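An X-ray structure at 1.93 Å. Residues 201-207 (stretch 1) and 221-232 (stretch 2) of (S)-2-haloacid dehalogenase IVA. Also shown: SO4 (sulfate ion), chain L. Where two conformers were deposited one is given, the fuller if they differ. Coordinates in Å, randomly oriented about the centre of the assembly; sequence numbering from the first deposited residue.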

# COMPACT_ATOMS: atom_id res chain seq x y z
N THR B 201 -11.62 -2.37 -18.73
CA THR B 201 -10.27 -1.98 -18.33
C THR B 201 -9.19 -2.31 -19.35
O THR B 201 -9.17 -3.39 -19.93
N VAL B 202 -8.30 -1.36 -19.54
CA VAL B 202 -7.15 -1.53 -20.42
C VAL B 202 -5.90 -1.13 -19.67
O VAL B 202 -5.76 0.02 -19.22
N ARG B 203 -5.02 -2.10 -19.50
CA ARG B 203 -3.71 -1.85 -18.89
C ARG B 203 -2.68 -1.36 -19.92
O ARG B 203 -2.54 -1.95 -20.99
N ILE B 204 -1.98 -0.27 -19.60
CA ILE B 204 -0.73 0.10 -20.27
C ILE B 204 0.40 -0.53 -19.46
O ILE B 204 0.69 -0.09 -18.35
N ASN B 205 0.97 -1.61 -20.01
CA ASN B 205 2.04 -2.36 -19.37
C ASN B 205 3.28 -2.16 -20.22
O ASN B 205 3.56 -2.91 -21.17
N ARG B 206 4.00 -1.07 -19.92
CA ARG B 206 5.15 -0.67 -20.74
C ARG B 206 6.32 -1.66 -20.67
O ARG B 206 6.98 -1.89 -21.67
N GLN B 207 6.58 -2.24 -19.50
CA GLN B 207 7.74 -3.08 -19.32
C GLN B 207 7.39 -4.58 -19.28
O GLN B 207 8.23 -5.41 -19.12
N GLN B 221 -4.68 -5.47 -22.76
CA GLN B 221 -3.38 -4.94 -22.32
C GLN B 221 -2.55 -4.58 -23.55
O GLN B 221 -2.49 -5.35 -24.52
N VAL B 222 -1.89 -3.42 -23.49
CA VAL B 222 -1.05 -2.90 -24.55
C VAL B 222 0.24 -2.36 -23.90
O VAL B 222 0.27 -2.14 -22.69
N ASN B 223 1.27 -2.10 -24.69
CA ASN B 223 2.55 -1.65 -24.13
C ASN B 223 2.80 -0.15 -24.29
O ASN B 223 3.82 0.35 -23.88
N SER B 224 1.84 0.55 -24.88
CA SER B 224 2.00 1.94 -25.19
C SER B 224 0.64 2.57 -25.30
O SER B 224 -0.30 1.94 -25.81
N LEU B 225 0.55 3.85 -24.92
CA LEU B 225 -0.68 4.58 -25.12
C LEU B 225 -1.08 4.68 -26.63
O LEU B 225 -2.27 4.67 -26.96
N SER B 226 -0.10 4.78 -27.52
CA SER B 226 -0.36 4.77 -28.97
C SER B 226 -1.18 3.55 -29.44
O SER B 226 -1.93 3.64 -30.40
N GLU B 227 -1.04 2.42 -28.75
CA GLU B 227 -1.79 1.20 -29.10
C GLU B 227 -3.24 1.23 -28.74
O GLU B 227 -3.99 0.34 -29.14
N LEU B 228 -3.65 2.24 -27.99
CA LEU B 228 -5.05 2.46 -27.70
C LEU B 228 -5.76 2.89 -28.95
O LEU B 228 -6.98 2.73 -29.06
N TRP B 229 -5.02 3.48 -29.91
CA TRP B 229 -5.66 3.97 -31.14
C TRP B 229 -6.32 2.84 -31.98
O TRP B 229 -7.50 2.92 -32.26
N PRO B 230 -5.55 1.81 -32.38
CA PRO B 230 -6.24 0.71 -33.07
C PRO B 230 -7.33 0.03 -32.23
O PRO B 230 -8.30 -0.52 -32.80
N LEU B 231 -7.16 0.05 -30.91
CA LEU B 231 -8.17 -0.55 -30.00
C LEU B 231 -9.48 0.22 -29.98
O LEU B 231 -10.54 -0.36 -29.82
N LEU B 232 -9.41 1.52 -30.14
CA LEU B 232 -10.60 2.36 -29.90
C LEU B 232 -11.09 3.17 -31.10
O LEU B 232 -12.15 3.82 -31.01

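The most unusual feature of this contact is a sulfate ion, probably from the crystallisation liquor, that ties the two stretches together just past the end of their shared sheet. From stretch 1, Arg 206 gives it NE to O2 at 2.9 Å and NH2 to O3 at 3.0 Å, with a weak second bond from NE to O3 at 3.3 Å. From stretch 2, the backbone N of Leu 225 reaches O3 at 2.8 Å, nearly straight, and Ser 224 OG gives a hydrogen bond to O4 at 2.7 Å. The anion thus meets a guanidinium edge and the opening of a 3-10 segment at once. Arg 206 points away at CA-to-CB, yet its m, t, t chain brings the end back, so that NH2 also lies 3.7 Å from Leu 225 CD1.

Behind this site the strands run parallel, and two bridges fall within these stretches, Arg 203 with Gln 221 and Ile 204 with Val 222. Val 222 N donates to Arg 203 O at 3.0 Å, and Asn 205 N donates to Val 222 O at 2.8 Å, so Val 222 uses both its backbone groups on stretch 1. CA-H...O contacts fill in beside these bonds, such as Gln 221 CA to Arg 203 O at 3.4 Å and, beyond the strands, Asn 223 CA to Asn 205 O at 3.4 Å.

The alternation of a sheet then sorts the side chains. Ile 204 and Val 222 share the apolar face. Ile 204, m at both chi1 and chi2, sets CD1 3.5 Å from CG2 of Val 222, itself m, and 4.0 Å from CD2 of Leu 228. Its CG1 lies 4.1 Å from CD2 of Leu 225, while its CG2 packs over the turn, 4.0 Å from the backbone N of Ser 224. Val 202, in the t rotamer, extends the same layer: its CG1 is 3.5 Å from Leu 228 CD2, and its CG2 is 3.8 Å from Leu 231 CD2. Leu 225 and Leu 228 (both m, t) start out sideways but end nearer stretch 1, whereas Leu 231 (t, p) points toward it from the outset. The helix runs nearly antiparallel to the strand, at 162°, with the axes approaching to 11.6 Å; branched residues on the strand and leucines below fill that gap.

The other face, carrying Arg 203 and Gln 221, is built differently. Both side chains are extended, t at chi1 and chi2, and Gln 221 OE1 lies 3.5 Å from Arg 203 CD. The same OE1 accepts a hydrogen bond from Asn 205 ND2 at 2.9 Å, Asn 205 being t and directed sideways.

Within stretch 2, Ser 226 N donates to Ser 224 OG at 3.2 Å, so the hydroxyl that meets the sulfate also steadies the turn. The rules to read here are two bridges of a parallel ladder, one greasy face over a helix, one amide pair on the reverse, and an anion site where the strands give out.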

# COMPACT_ATOMS: atom_id res chain seq x y z
CB THR B 201 -9.90 -2.57 -16.94
OG1 THR B 201 -10.17 -3.98 -16.97
CG2 THR B 201 -10.76 -1.91 -15.87
CB VAL B 202 -7.29 -0.68 -21.68
CG1 VAL B 202 -5.98 -0.78 -22.56
CG2 VAL B 202 -8.57 -1.07 -22.45
CB ARG B 203 -3.20 -3.13 -18.24
CG ARG B 203 -1.81 -2.91 -17.71
CD ARG B 203 -1.49 -3.75 -16.59
NE ARG B 203 -0.24 -3.32 -15.98
CZ ARG B 203 0.38 -4.03 -15.04
NH1 ARG B 203 -0.14 -5.18 -14.63
NH2 ARG B 203 1.53 -3.60 -14.53
CB ILE B 204 -0.52 1.63 -20.39
CG1 ILE B 204 -1.82 2.35 -20.79
CG2 ILE B 204 0.62 1.95 -21.39
CD1 ILE B 204 -2.38 1.97 -22.14
CB ASN B 205 1.64 -3.83 -19.24
CG ASN B 205 2.55 -4.61 -18.31
OD1 ASN B 205 3.67 -4.17 -17.97
ND2 ASN B 205 2.10 -5.79 -17.91
CB ARG B 206 5.61 0.71 -20.32
CG ARG B 206 4.67 1.81 -20.80
CD ARG B 206 5.14 3.18 -20.40
NE ARG B 206 4.11 4.10 -20.86
CZ ARG B 206 3.09 4.53 -20.12
NH1 ARG B 206 2.95 4.14 -18.85
NH2 ARG B 206 2.19 5.32 -20.68
CB GLN B 207 8.49 -2.68 -18.05
CG GLN B 207 9.09 -1.27 -18.07
CD GLN B 207 9.70 -0.89 -16.73
OE1 GLN B 207 10.92 -0.96 -16.55
NE2 GLN B 207 8.84 -0.50 -15.77
CB GLN B 221 -2.62 -5.98 -21.50
CG GLN B 221 -1.23 -5.52 -21.03
CD GLN B 221 -0.63 -6.50 -20.04
OE1 GLN B 221 -0.61 -6.26 -18.84
NE2 GLN B 221 -0.16 -7.63 -20.53
CB VAL B 222 -1.77 -1.79 -25.39
CG1 VAL B 222 -3.00 -2.35 -26.13
CG2 VAL B 222 -2.13 -0.54 -24.55
CB ASN B 223 3.73 -2.49 -24.68
CG ASN B 223 3.99 -2.27 -26.18
OD1 ASN B 223 4.82 -2.96 -26.78
ND2 ASN B 223 3.27 -1.32 -26.80
CB SER B 224 2.72 2.08 -26.56
OG SER B 224 2.73 3.42 -26.97
CB LEU B 225 -0.50 5.98 -24.54
CG LEU B 225 -0.55 6.20 -23.02
CD1 LEU B 225 0.13 7.55 -22.73
CD2 LEU B 225 -1.97 6.14 -22.43
CB SER B 226 0.95 4.88 -29.75
OG SER B 226 1.71 3.68 -29.60
CB GLU B 227 -1.14 -0.03 -28.48
CG GLU B 227 0.29 -0.23 -28.92
CD GLU B 227 0.45 -0.55 -30.40
OE1 GLU B 227 1.60 -0.47 -30.89
OE2 GLU B 227 -0.55 -0.88 -31.09
CB LEU B 228 -5.22 3.55 -26.63
CG LEU B 228 -4.79 3.29 -25.18
CD1 LEU B 228 -4.97 4.61 -24.36
CD2 LEU B 228 -5.62 2.12 -24.56
CB TRP B 229 -4.72 4.87 -31.95
CG TRP B 229 -5.37 5.58 -33.16
CD1 TRP B 229 -4.84 5.68 -34.42
CD2 TRP B 229 -6.64 6.27 -33.20
NE1 TRP B 229 -5.68 6.40 -35.23
CE2 TRP B 229 -6.80 6.76 -34.52
CE3 TRP B 229 -7.66 6.51 -32.24
CZ2 TRP B 229 -7.94 7.50 -34.92
CZ3 TRP B 229 -8.81 7.23 -32.64
CH2 TRP B 229 -8.93 7.72 -33.99
CB PRO B 230 -5.11 -0.29 -33.37
CG PRO B 230 -3.92 0.15 -32.54
CD PRO B 230 -4.09 1.62 -32.34
CB LEU B 231 -7.59 -0.66 -28.59
CG LEU B 231 -8.38 -1.42 -27.53
CD1 LEU B 231 -8.34 -2.89 -27.87
CD2 LEU B 231 -7.78 -1.14 -26.16
CB LEU B 232 -10.36 3.31 -28.71
CG LEU B 232 -10.25 2.66 -27.29
CD1 LEU B 232 -9.54 3.59 -26.33
CD2 LEU B 232 -11.65 2.29 -26.73
S SO4 L . 3.87 5.72 -24.16
O1 SO4 L . 3.66 7.17 -24.39
O2 SO4 L . 5.04 5.43 -23.28
O3 SO4 L . 2.65 5.21 -23.60
O4 SO4 L . 4.24 5.05 -25.39